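Local coordinates for protein YibA (Escherichia coli, PDB 1OYZ) that is of unknown function but folds as an all-helical chain of HEAT-like repeats, with an oxidoreductase activity only tentatively assigned, at residues A[254-257]-A[258-262]; A[272-275]-A[276-280]. All coordinates share one frame; numbering follows the deposited sequence.

Contact 1 (254-257 with 258-262) and contact 2 (272-275 with 276-280) are each a local contact within one helix, and their two helices, 254-261 and 268-277, follow each other as the last pair of the chain. The contact centres lie about 12 Å apart and about 35 and 32 Å from the centre of the chain. Leucines and an isoleucine join them: Leu254 CD2 meets Leu277 CD1 at 3.5 Å, Leu257 CB meets Ile274 CG1 at 3.6 Å, Leu257 CD1 lies 3.6 Å from Leu277 CD1, and Leu261 CD1 reaches Ile274 CD1 at 3.9 Å. The pair closes the C-terminal end of the helical array.

Contact 1: A[254-257]-A[258-262]; sequences LPVL and DTMLY
The first helix of the C-terminal helical pair in this HEAT-repeat protein, 254-261, brings Val256 and Leu257 against Met260, a selenomethionine four and three residues on, respectively. Four i to i+4 backbone bonds hold the turns together, among them Asp258 N to Leu254 O at 2.8 Å, nearly straight at 170°, and a more bent one from Met260 N to Val256 O (144°). Pro255 stands in the first turn, where its lack of an N-H costs the helix no bond. Its carbonyl O accepts Thr259 N at 3.0 Å and, weakly, Thr259 OG1 at 3.3 Å. The hydroxyl can fold back this way because OG1 sits beside its own backbone N, chi1 -69°. Asp258 leads its carboxylate away from the preceding turn, and only its CB rests near the carbonyls of Leu254 and Pro255. On another side of the helix, Leu254, Leu257 and Leu261 face helix 268-277, and Leu261 O accepts a bond from Asn267 ND2 in the connecting loop. The selenomethionine chain runs back alongside Val256, while Leu257 crosses it at a slant. A bend at chi3 folds the terminal methyl over the preceding turn, where it meets both neighbours. Its modelled place is strained and somewhat doubtful: Met260 CE lies only 3.0 Å from Val256 O, besides 3.4 Å from Val256 CG2 and 3.3 Å from Leu257 CD2.

Contact 2: A[272-275]-A[276-280]; sequences SAID and KLKRS
Three successive i to i+4 backbone bonds join 272-275 to 276-280 through the last turns of helix 268-277. Lys276 N binds Ser272 O, Leu277 N binds Ala273 O and Lys278 N binds Ile274 O, all at 3.1 Å; the last is the straightest, at 171°. The chain then leaves the helical path, with Arg279 in an extended conformation (psi 150°). Among the side chains, Lys278 follows that of Ile274. The extended lysine chain runs back along the helix and its CE packs on Ile274 CG2 at 3.9 Å, an apolar contact made by the stem of a charged residue. Lys278 NZ remains 5.9 Å from Asp275 OD1, too far for a salt bridge, though the opposite charges probably attract. Lys276 also stretches back beside the preceding turn, its CG 3.4 Å from Ser272 O, and carries its ammonium to Glu243 and Glu247 of helix 239-248, with salt bridges to both. Arg279 bends at chi3 (-98°) and folds its guanidinium over the helix end: Asp275 O lies above the outer part of one face, and Lys276 CA is above that same face. Nearer the backbone, Arg279 CG approaches Asp275 O at 3.5 Å. Beyond it, Lys251 NZ forms a salt bridge with the terminal carboxylate of Ser280 and donates a hydrogen bond to Leu277 O. With Ile274 and Leu277 packed on helix 254-261 and Lys276 tied to helix 239-248, the arrangement is that of a terminal helix in an alpha-solenoid of HEAT-like repeats.

Contact 1: A[254-257]-A[258-262]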
# COMPACT_ATOMS: atom_id res chain seq x y z
N LEU A 254 28.21 9.60 15.92
CA LEU A 254 28.46 9.06 17.25
C LEU A 254 28.33 10.07 18.36
O LEU A 254 27.67 9.82 19.35
CB LEU A 254 29.83 8.38 17.30
CG LEU A 254 29.90 7.05 16.55
CD1 LEU A 254 31.35 6.56 16.45
CD2 LEU A 254 29.06 6.02 17.28
N PRO A 255 28.93 11.26 18.20
CA PRO A 255 28.82 12.26 19.27
C PRO A 255 27.40 12.53 19.73
O PRO A 255 27.10 12.45 20.92
CB PRO A 255 29.48 13.48 18.64
CG PRO A 255 30.52 12.86 17.74
CD PRO A 255 29.68 11.81 17.05
N VAL A 256 26.52 12.84 18.78
CA VAL A 256 25.13 13.14 19.08
C VAL A 256 24.41 11.95 19.68
O VAL A 256 23.57 12.11 20.55
CB VAL A 256 24.37 13.61 17.82
CG1 VAL A 256 24.96 14.89 17.29
CG2 VAL A 256 24.45 12.54 16.74
N LEU A 257 24.73 10.75 19.19
CA LEU A 257 24.09 9.55 19.72
C LEU A 257 24.50 9.42 21.17
O LEU A 257 23.66 9.21 22.06
CB LEU A 257 24.51 8.30 18.93
CG LEU A 257 23.95 8.15 17.50
CD1 LEU A 257 24.55 6.91 16.86
CD2 LEU A 257 22.42 8.08 17.49
N ASP A 258 25.79 9.57 21.43
CA ASP A 258 26.28 9.46 22.78
C ASP A 258 25.49 10.41 23.70
O ASP A 258 25.00 10.02 24.76
CB ASP A 258 27.77 9.80 22.80
CG ASP A 258 28.37 9.62 24.16
OD1 ASP A 258 28.74 10.64 24.79
OD2 ASP A 258 28.44 8.44 24.60
N THR A 259 25.36 11.66 23.26
CA THR A 259 24.62 12.68 23.99
C THR A 259 23.17 12.26 24.31
O THR A 259 22.64 12.57 25.39
CB THR A 259 24.52 13.98 23.15
OG1 THR A 259 25.82 14.58 23.06
CG2 THR A 259 23.56 14.96 23.77
N MSE A 260 22.53 11.59 23.36
CA MSE A 260 21.13 11.16 23.49
C MSE A 260 20.95 10.08 24.54
O MSE A 260 19.88 9.97 25.16
CB MSE A 260 20.61 10.67 22.14
CG MSE A 260 20.65 11.76 21.06
SE MSE A 260 20.12 11.05 19.35
CE MSE A 260 21.80 11.16 18.37
N LEU A 261 22.00 9.28 24.74
CA LEU A 261 21.98 8.24 25.75
C LEU A 261 21.51 8.82 27.10
O LEU A 261 20.73 8.20 27.82
CB LEU A 261 23.38 7.61 25.91
CG LEU A 261 23.92 6.62 24.86
CD1 LEU A 261 25.38 6.24 25.16
CD2 LEU A 261 23.04 5.35 24.85
N TYR A 262 21.98 10.03 27.42
CA TYR A 262 21.62 10.65 28.69
C TYR A 262 20.36 11.49 28.61
O TYR A 262 19.90 12.04 29.61
CB TYR A 262 22.77 11.54 29.19
CG TYR A 262 24.12 10.86 29.15
CD1 TYR A 262 24.85 10.78 27.95
CD2 TYR A 262 24.65 10.23 30.28
CE1 TYR A 262 26.07 10.10 27.89
CE2 TYR A 262 25.86 9.55 30.23
CZ TYR A 262 26.57 9.48 29.03
OH TYR A 262 27.74 8.79 28.97

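Contact 2: A[272-275]-A[276-280]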
# COMPACT_ATOMS: atom_id res chain seq x y z
N SER A 272 22.04 0.57 20.30
CA SER A 272 22.11 -0.33 19.15
C SER A 272 22.77 0.35 17.97
O SER A 272 23.66 -0.19 17.32
CB SER A 272 20.72 -0.77 18.70
OG SER A 272 20.08 -1.54 19.70
N ALA A 273 22.30 1.55 17.68
CA ALA A 273 22.82 2.32 16.57
C ALA A 273 24.30 2.55 16.84
O ALA A 273 25.13 2.39 15.94
CB ALA A 273 22.07 3.64 16.45
N ILE A 274 24.65 2.91 18.07
CA ILE A 274 26.05 3.15 18.39
C ILE A 274 26.92 1.91 18.18
O ILE A 274 28.06 2.02 17.70
CB ILE A 274 26.20 3.62 19.83
CG1 ILE A 274 25.49 4.96 20.00
CG2 ILE A 274 27.68 3.69 20.18
CD1 ILE A 274 25.66 5.60 21.34
N ASP A 275 26.39 0.75 18.52
CA ASP A 275 27.12 -0.51 18.36
C ASP A 275 27.41 -0.80 16.90
O ASP A 275 28.48 -1.31 16.57
CB ASP A 275 26.33 -1.66 18.97
CG ASP A 275 26.17 -1.50 20.46
OD1 ASP A 275 27.18 -1.18 21.11
OD2 ASP A 275 25.04 -1.69 20.99
N LYS A 276 26.44 -0.48 16.05
CA LYS A 276 26.59 -0.69 14.61
C LYS A 276 27.67 0.22 14.01
O LYS A 276 28.44 -0.20 13.16
CB LYS A 276 25.27 -0.42 13.89
CG LYS A 276 24.18 -1.39 14.23
CD LYS A 276 22.92 -1.09 13.45
CE LYS A 276 21.71 -1.77 14.08
NZ LYS A 276 20.43 -1.41 13.39
N LEU A 277 27.70 1.47 14.47
CA LEU A 277 28.66 2.44 13.98
C LEU A 277 30.08 2.06 14.35
O LEU A 277 30.97 2.06 13.50
CB LEU A 277 28.35 3.83 14.53
CG LEU A 277 27.14 4.52 13.90
CD1 LEU A 277 26.99 5.96 14.41
CD2 LEU A 277 27.35 4.51 12.40
N LYS A 278 30.28 1.73 15.62
CA LYS A 278 31.60 1.37 16.09
C LYS A 278 32.15 0.17 15.35
O LYS A 278 33.33 -0.12 15.45
CB LYS A 278 31.55 1.11 17.59
CG LYS A 278 31.45 2.38 18.38
CD LYS A 278 31.38 2.06 19.85
CE LYS A 278 31.48 3.30 20.71
NZ LYS A 278 31.38 2.90 22.15
N ARG A 279 31.28 -0.51 14.61
CA ARG A 279 31.71 -1.66 13.82
C ARG A 279 32.16 -1.20 12.44
O ARG A 279 31.67 -0.19 11.91
CB ARG A 279 30.57 -2.68 13.69
CG ARG A 279 30.49 -3.63 14.87
CD ARG A 279 29.70 -4.90 14.53
NE ARG A 279 28.31 -4.84 14.99
CZ ARG A 279 27.30 -4.34 14.28
NH1 ARG A 279 27.51 -3.84 13.07
NH2 ARG A 279 26.08 -4.34 14.81
N SER A 280 33.11 -1.94 11.87
CA SER A 280 33.70 -1.65 10.56
C SER A 280 34.69 -0.49 10.71
O SER A 280 35.84 -0.64 10.25
CB SER A 280 32.63 -1.29 9.51
OG SER A 280 32.33 0.10 9.50
OXT SER A 280 34.29 0.55 11.29